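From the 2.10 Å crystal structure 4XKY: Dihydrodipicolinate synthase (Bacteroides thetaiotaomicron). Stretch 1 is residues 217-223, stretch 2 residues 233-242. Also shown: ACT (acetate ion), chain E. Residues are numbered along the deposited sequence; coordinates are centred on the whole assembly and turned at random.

Stretch 1, residues 217-223: ELYVSLY
Stretch 2 (233-242) EVRRLQEKVM

Both stretches are helical throughout, with phi/psi near -63/-42, and each helix extends beyond the residues given. Their axes approach to 9.5 Å, and the N-to-C directions differ by 145°, so the helices run roughly antiparallel. The register follows from the CA atoms: Leu222 CA lies 5.9 Å from Leu237 CA, and Tyr219 CA lies 8.0 Å from Val241 CA. No hydrogen bond crosses; the 412 Å² buried between the stretches is held by apolar packing.

Glu217 (m, t) is out of reach of stretch 2. Its N donates to acetate O at 3.2 Å, and Leu218 N donates to acetate OXT at 3.3 Å, so one ion, probably from the crystallisation liquor, binds two successive amides. The CA-to-CB bond of Leu218 points sideways, yet its t, p rotamer brings CD1 to 3.7 Å from Leu237 CD2 and CD2 to 4.1 Å from Val241 CG2. Tyr219 points away, but with chi1 m and chi2 -93° its CE1 reaches 3.7 Å from Val241 CG2, an oblique approach; its OH is hydrogen-bonded elsewhere in the structure. Val220 (t) makes no contact. Ser221 (m) points toward stretch 2, its CB 3.7 Å from Leu237 CD1, while its N donates to Glu217 O at 2.9 Å in the helical i to i-4 pattern.

Leu222 (t, p) is the knob, seated among Val234, Leu237, Gln238 and Val241. Its CB is 4.0 Å from Leu237 CB, its CD1 4.3 Å from Val234 CG1, and its CD2 3.6 Å from Val241 CG2 and 3.7 Å from Gln238 OE1. Leu237 (m, t) points toward it; Val234 and Val241 are both t, and Gln238 is t, p. Tyr223 (t) points away and makes no contact.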

# COMPACT_ATOMS: atom_id res chain seq x y z
N GLU A 217 12.33 -32.12 -14.56
CA GLU A 217 12.65 -33.28 -13.73
C GLU A 217 13.02 -32.94 -12.31
O GLU A 217 12.66 -33.67 -11.39
CB GLU A 217 13.78 -34.11 -14.35
CG GLU A 217 13.31 -34.75 -15.64
CD GLU A 217 14.35 -35.59 -16.34
OE1 GLU A 217 15.50 -35.69 -15.84
OE2 GLU A 217 14.00 -36.17 -17.39
N LEU A 218 13.78 -31.87 -12.13
CA LEU A 218 14.13 -31.42 -10.80
C LEU A 218 12.86 -31.12 -10.00
O LEU A 218 12.76 -31.52 -8.85
CB LEU A 218 15.02 -30.17 -10.85
CG LEU A 218 15.09 -29.35 -9.56
CD1 LEU A 218 15.78 -30.11 -8.45
CD2 LEU A 218 15.82 -28.04 -9.80
N TYR A 219 11.89 -30.42 -10.59
CA TYR A 219 10.74 -30.02 -9.80
C TYR A 219 9.81 -31.20 -9.54
O TYR A 219 9.19 -31.29 -8.47
CB TYR A 219 10.00 -28.86 -10.46
CG TYR A 219 10.83 -27.62 -10.42
CD1 TYR A 219 10.70 -26.70 -9.39
CD2 TYR A 219 11.78 -27.40 -11.37
CE1 TYR A 219 11.49 -25.57 -9.34
CE2 TYR A 219 12.58 -26.27 -11.33
CZ TYR A 219 12.43 -25.37 -10.31
OH TYR A 219 13.21 -24.24 -10.27
N VAL A 220 9.69 -32.10 -10.51
CA VAL A 220 8.93 -33.33 -10.34
C VAL A 220 9.54 -34.19 -9.25
O VAL A 220 8.81 -34.73 -8.41
CB VAL A 220 8.83 -34.12 -11.66
CG1 VAL A 220 8.27 -35.51 -11.43
CG2 VAL A 220 7.92 -33.36 -12.62
N SER A 221 10.86 -34.30 -9.26
CA SER A 221 11.57 -35.03 -8.21
C SER A 221 11.36 -34.43 -6.84
O SER A 221 11.20 -35.16 -5.87
CB SER A 221 13.08 -35.11 -8.48
OG SER A 221 13.32 -35.90 -9.62
N LEU A 222 11.38 -33.10 -6.74
CA LEU A 222 11.17 -32.47 -5.45
C LEU A 222 9.72 -32.65 -4.99
O LEU A 222 9.47 -32.94 -3.80
CB LEU A 222 11.57 -31.00 -5.49
CG LEU A 222 11.36 -30.15 -4.23
CD1 LEU A 222 11.82 -30.78 -2.92
CD2 LEU A 222 12.11 -28.84 -4.45
N TYR A 223 8.78 -32.53 -5.92
CA TYR A 223 7.37 -32.77 -5.60
C TYR A 223 7.15 -34.16 -4.97
O TYR A 223 6.44 -34.30 -3.95
CB TYR A 223 6.47 -32.61 -6.83
CG TYR A 223 5.09 -33.18 -6.58
CD1 TYR A 223 4.15 -32.47 -5.84
CD2 TYR A 223 4.73 -34.45 -7.06
CE1 TYR A 223 2.88 -32.98 -5.59
CE2 TYR A 223 3.46 -34.98 -6.82
CZ TYR A 223 2.54 -34.25 -6.07
OH TYR A 223 1.28 -34.76 -5.82
N GLU A 233 16.22 -36.10 0.56
CA GLU A 233 16.01 -35.69 -0.82
C GLU A 233 15.28 -34.33 -0.93
O GLU A 233 15.64 -33.49 -1.77
CB GLU A 233 15.27 -36.80 -1.56
CG GLU A 233 15.46 -36.81 -3.07
CD GLU A 233 16.88 -37.09 -3.53
OE1 GLU A 233 17.83 -37.26 -2.72
OE2 GLU A 233 17.06 -37.12 -4.75
N VAL A 234 14.27 -34.09 -0.09
CA VAL A 234 13.66 -32.74 -0.03
C VAL A 234 14.77 -31.69 0.21
O VAL A 234 14.88 -30.71 -0.53
CB VAL A 234 12.58 -32.62 1.07
CG1 VAL A 234 12.18 -31.18 1.30
CG2 VAL A 234 11.35 -33.41 0.70
N ARG A 235 15.62 -31.92 1.21
CA ARG A 235 16.70 -30.98 1.51
C ARG A 235 17.68 -30.79 0.36
O ARG A 235 18.06 -29.67 0.05
CB ARG A 235 17.43 -31.35 2.80
CG ARG A 235 16.65 -30.95 4.05
CD ARG A 235 17.42 -31.21 5.34
NE ARG A 235 17.70 -32.64 5.52
CZ ARG A 235 16.98 -33.49 6.25
NH1 ARG A 235 15.89 -33.10 6.92
NH2 ARG A 235 17.35 -34.77 6.31
N ARG A 236 18.09 -31.88 -0.28
CA ARG A 236 19.06 -31.80 -1.36
C ARG A 236 18.50 -30.99 -2.52
O ARG A 236 19.18 -30.11 -3.07
CB ARG A 236 19.40 -33.21 -1.85
CG ARG A 236 20.58 -33.25 -2.81
CD ARG A 236 20.99 -34.67 -3.13
NE ARG A 236 20.02 -35.38 -3.95
CZ ARG A 236 19.88 -35.24 -5.26
NH1 ARG A 236 20.64 -34.38 -5.94
NH2 ARG A 236 18.98 -35.96 -5.91
N LEU A 237 17.25 -31.30 -2.88
CA LEU A 237 16.59 -30.68 -4.04
C LEU A 237 16.13 -29.26 -3.75
O LEU A 237 16.19 -28.41 -4.63
CB LEU A 237 15.44 -31.56 -4.54
CG LEU A 237 15.91 -32.94 -5.03
CD1 LEU A 237 14.74 -33.81 -5.47
CD2 LEU A 237 16.93 -32.83 -6.16
N GLN A 238 15.67 -29.00 -2.53
CA GLN A 238 15.33 -27.63 -2.14
C GLN A 238 16.54 -26.69 -2.31
O GLN A 238 16.38 -25.54 -2.75
CB GLN A 238 14.77 -27.58 -0.70
CG GLN A 238 14.37 -26.19 -0.21
CD GLN A 238 13.19 -25.60 -0.98
OE1 GLN A 238 12.62 -26.24 -1.87
NE2 GLN A 238 12.83 -24.38 -0.65
N GLU A 239 17.74 -27.16 -2.00
CA GLU A 239 18.93 -26.32 -2.13
C GLU A 239 19.17 -25.94 -3.59
O GLU A 239 19.57 -24.80 -3.87
CB GLU A 239 20.19 -26.99 -1.55
CG GLU A 239 21.48 -26.18 -1.79
CD GLU A 239 22.63 -26.49 -0.84
OE1 GLU A 239 22.66 -27.59 -0.25
OE2 GLU A 239 23.53 -25.64 -0.68
N LYS A 240 18.93 -26.87 -4.51
CA LYS A 240 19.05 -26.57 -5.94
C LYS A 240 17.97 -25.58 -6.38
O LYS A 240 18.27 -24.59 -7.06
CB LYS A 240 18.95 -27.84 -6.78
CG LYS A 240 20.14 -28.78 -6.68
CD LYS A 240 20.00 -29.89 -7.71
CE LYS A 240 20.74 -31.17 -7.32
NZ LYS A 240 22.19 -31.04 -7.63
N VAL A 241 16.72 -25.84 -6.00
CA VAL A 241 15.67 -24.87 -6.26
C VAL A 241 16.04 -23.50 -5.69
O VAL A 241 15.87 -22.50 -6.37
CB VAL A 241 14.30 -25.33 -5.73
CG1 VAL A 241 13.27 -24.21 -5.80
CG2 VAL A 241 13.81 -26.49 -6.59
N MET A 242 16.59 -23.43 -4.47
CA MET A 242 16.89 -22.10 -3.91
C MET A 242 18.08 -21.44 -4.61
O MET A 242 18.14 -20.21 -4.71
CB MET A 242 17.04 -22.10 -2.39
CG MET A 242 15.76 -22.39 -1.60
SD MET A 242 14.25 -21.50 -2.09
CE MET A 242 14.81 -19.81 -1.82
C ACT E . 15.75 -31.38 -15.90
O ACT E . 14.69 -31.41 -16.58
OXT ACT E . 15.73 -31.23 -14.67
CH3 ACT E . 17.10 -31.52 -16.56